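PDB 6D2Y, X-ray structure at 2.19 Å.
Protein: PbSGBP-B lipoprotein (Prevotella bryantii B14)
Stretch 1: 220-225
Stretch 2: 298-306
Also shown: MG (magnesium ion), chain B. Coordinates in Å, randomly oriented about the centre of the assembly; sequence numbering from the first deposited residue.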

# COMPACT_ATOMS: atom_id res chain seq x y z
N ARG A 220 4.19 -6.72 -13.02
CA ARG A 220 4.89 -5.54 -13.49
C ARG A 220 6.13 -5.28 -12.63
O ARG A 220 6.10 -5.41 -11.41
N GLY A 221 7.22 -4.91 -13.29
CA GLY A 221 8.48 -4.69 -12.59
C GLY A 221 9.00 -5.94 -11.92
O GLY A 221 9.70 -5.85 -10.91
N MSE A 222 8.65 -7.10 -12.46
CA MSE A 222 9.03 -8.40 -11.92
C MSE A 222 10.56 -8.62 -11.84
O MSE A 222 11.27 -8.51 -12.83
N LEU A 223 11.07 -8.90 -10.63
CA LEU A 223 12.50 -9.14 -10.43
C LEU A 223 12.81 -10.59 -10.08
O LEU A 223 13.71 -11.19 -10.69
N PHE A 224 12.11 -11.17 -9.11
CA PHE A 224 12.31 -12.57 -8.73
C PHE A 224 10.94 -13.21 -8.53
O PHE A 224 10.28 -12.97 -7.52
N ASP A 225 10.51 -14.02 -9.49
CA ASP A 225 9.44 -14.98 -9.25
C ASP A 225 9.98 -16.40 -9.13
O ASP A 225 9.21 -17.33 -8.86
N ARG A 298 22.23 -6.65 -13.70
CA ARG A 298 21.83 -5.67 -12.71
C ARG A 298 20.31 -5.62 -12.63
O ARG A 298 19.61 -5.69 -13.65
N LEU A 299 19.78 -5.50 -11.41
CA LEU A 299 18.33 -5.50 -11.24
C LEU A 299 17.69 -4.29 -11.90
O LEU A 299 16.53 -4.35 -12.33
N CYS A 300 18.42 -3.17 -12.00
CA CYS A 300 17.88 -1.99 -12.66
C CYS A 300 17.74 -2.17 -14.17
O CYS A 300 17.06 -1.37 -14.82
N ASP A 301 18.38 -3.20 -14.74
CA ASP A 301 18.18 -3.54 -16.14
C ASP A 301 17.08 -4.58 -16.33
O ASP A 301 16.57 -4.73 -17.45
N VAL A 302 16.70 -5.29 -15.27
CA VAL A 302 15.63 -6.28 -15.36
C VAL A 302 14.27 -5.60 -15.24
O VAL A 302 13.32 -5.97 -15.94
N ALA A 303 14.15 -4.61 -14.36
CA ALA A 303 12.93 -3.84 -14.20
C ALA A 303 13.28 -2.35 -14.17
O ALA A 303 14.40 -1.96 -13.84
N ASP A 304 12.29 -1.53 -14.52
CA ASP A 304 12.51 -0.09 -14.64
C ASP A 304 12.38 0.57 -13.27
O ASP A 304 11.30 0.56 -12.67
N PHE A 305 13.47 1.17 -12.80
CA PHE A 305 13.50 1.85 -11.52
C PHE A 305 13.48 3.37 -11.66
O PHE A 305 13.68 4.08 -10.67
N SER A 306 13.27 3.89 -12.87
CA SER A 306 13.19 5.33 -13.06
C SER A 306 12.03 5.90 -12.26
O SER A 306 10.99 5.25 -12.08

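The contact between the two stretches is apolar and centres on Leu-223. Its CA-to-CB bond runs sideways to the second stretch, but chi1 in the m well (-50°) and an off-well chi2 of 144° bring CD2 into a pocket of three residues: CD2 lies 3.7 Å from Ala-303 CB, 3.8 Å from Phe-305 CE1 and 4.2 Å from Leu-299 CB. The Phe-305 ring (chi1 m, chi2 86°) receives this methyl at its edge, near the ring plane. The CA-to-CB bond of Phe-224 also runs sideways, but with chi1 m the end of the ring comes nearer, and its CZ lies 3.5 Å from CD2 of Leu-299, which adopts the mt rotamer and points toward the strand.

Val-302 and Ala-303 also point inward. With chi1 t, Val-302 places CG1 3.6 Å from Met-222 O, while Ala-303 CB lies 3.6 Å from Gly-221 O. Gly-221 has positive phi (62°), a conformation that favours glycine. Selenomethionine Met-222 (chi1 t, chi2 p) points away.

No direct hydrogen bond joins the stretches; instead, water 1 donates to Met-222 O and Val-302 O, each 2.9 Å from its oxygen. Within the second stretch, outside the contact itself, Arg-298 NH1 forms a salt bridge with Asp-301 OD2 (2.6 Å), and Ser-306 OG donates a very short hydrogen bond to Asp-304 OD2 (2.3 Å). Magnesium is bound by Asp-225 O at 2.4 Å, through the backbone.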

# COMPACT_ATOMS: atom_id res chain seq x y z
CB ARG A 220 3.97 -4.32 -13.47
CG ARG A 220 2.61 -4.55 -14.11
CD ARG A 220 1.67 -3.37 -13.91
NE ARG A 220 1.21 -3.24 -12.53
CZ ARG A 220 0.72 -2.12 -12.01
NH1 ARG A 220 0.64 -1.03 -12.76
NH2 ARG A 220 0.31 -2.09 -10.75
CB MSE A 222 8.36 -9.49 -12.77
CG MSE A 222 8.47 -10.82 -12.10
SE MSE A 222 7.19 -10.91 -10.64
CE MSE A 222 8.51 -11.12 -9.28
CB LEU A 223 13.06 -8.22 -9.34
CG LEU A 223 12.75 -6.72 -9.47
CD1 LEU A 223 12.54 -6.10 -8.11
CD2 LEU A 223 13.86 -6.02 -10.22
CB PHE A 224 13.13 -12.70 -7.45
CG PHE A 224 14.44 -11.97 -7.47
CD1 PHE A 224 14.52 -10.64 -7.09
CD2 PHE A 224 15.60 -12.63 -7.83
CE1 PHE A 224 15.74 -9.98 -7.09
CE2 PHE A 224 16.82 -11.97 -7.84
CZ PHE A 224 16.88 -10.65 -7.47
CB ASP A 225 8.37 -14.90 -10.35
CG ASP A 225 8.82 -15.51 -11.67
OD1 ASP A 225 10.05 -15.64 -11.89
OD2 ASP A 225 7.95 -15.83 -12.49
CB ARG A 298 22.40 -4.30 -13.06
CG ARG A 298 23.88 -4.16 -12.76
CD ARG A 298 24.58 -3.17 -13.69
NE ARG A 298 24.03 -1.81 -13.58
CZ ARG A 298 23.50 -1.14 -14.60
NH1 ARG A 298 23.44 -1.69 -15.80
NH2 ARG A 298 23.03 0.08 -14.41
CB LEU A 299 17.98 -5.56 -9.76
CG LEU A 299 18.38 -6.86 -9.07
CD1 LEU A 299 18.02 -6.81 -7.59
CD2 LEU A 299 17.70 -8.05 -9.74
CB CYS A 300 18.77 -0.78 -12.37
SG CYS A 300 20.51 -1.02 -12.77
CB ASP A 301 19.48 -4.07 -16.75
CG ASP A 301 20.53 -2.99 -16.90
OD1 ASP A 301 20.15 -1.82 -17.14
OD2 ASP A 301 21.73 -3.31 -16.78
CB VAL A 302 15.82 -7.37 -14.30
CG1 VAL A 302 14.62 -8.30 -14.25
CG2 VAL A 302 17.10 -8.15 -14.58
CB ALA A 303 12.17 -4.23 -12.92
CB ASP A 304 11.52 0.52 -15.63
CG ASP A 304 11.85 1.96 -15.96
OD1 ASP A 304 12.49 2.20 -17.00
OD2 ASP A 304 11.47 2.85 -15.18
CB PHE A 305 14.73 1.43 -10.71
CG PHE A 305 14.60 0.08 -10.06
CD1 PHE A 305 14.92 -1.07 -10.74
CD2 PHE A 305 14.16 -0.02 -8.75
CE1 PHE A 305 14.80 -2.31 -10.14
CE2 PHE A 305 14.05 -1.26 -8.14
CZ PHE A 305 14.37 -2.40 -8.83
CB SER A 306 13.03 5.67 -14.54
OG SER A 306 11.83 5.13 -15.07
MG MG B . 7.24 -18.27 -7.85
O HOH W 1 10.67 -6.65 -15.00
O HOH W 2 6.07 -16.98 -8.86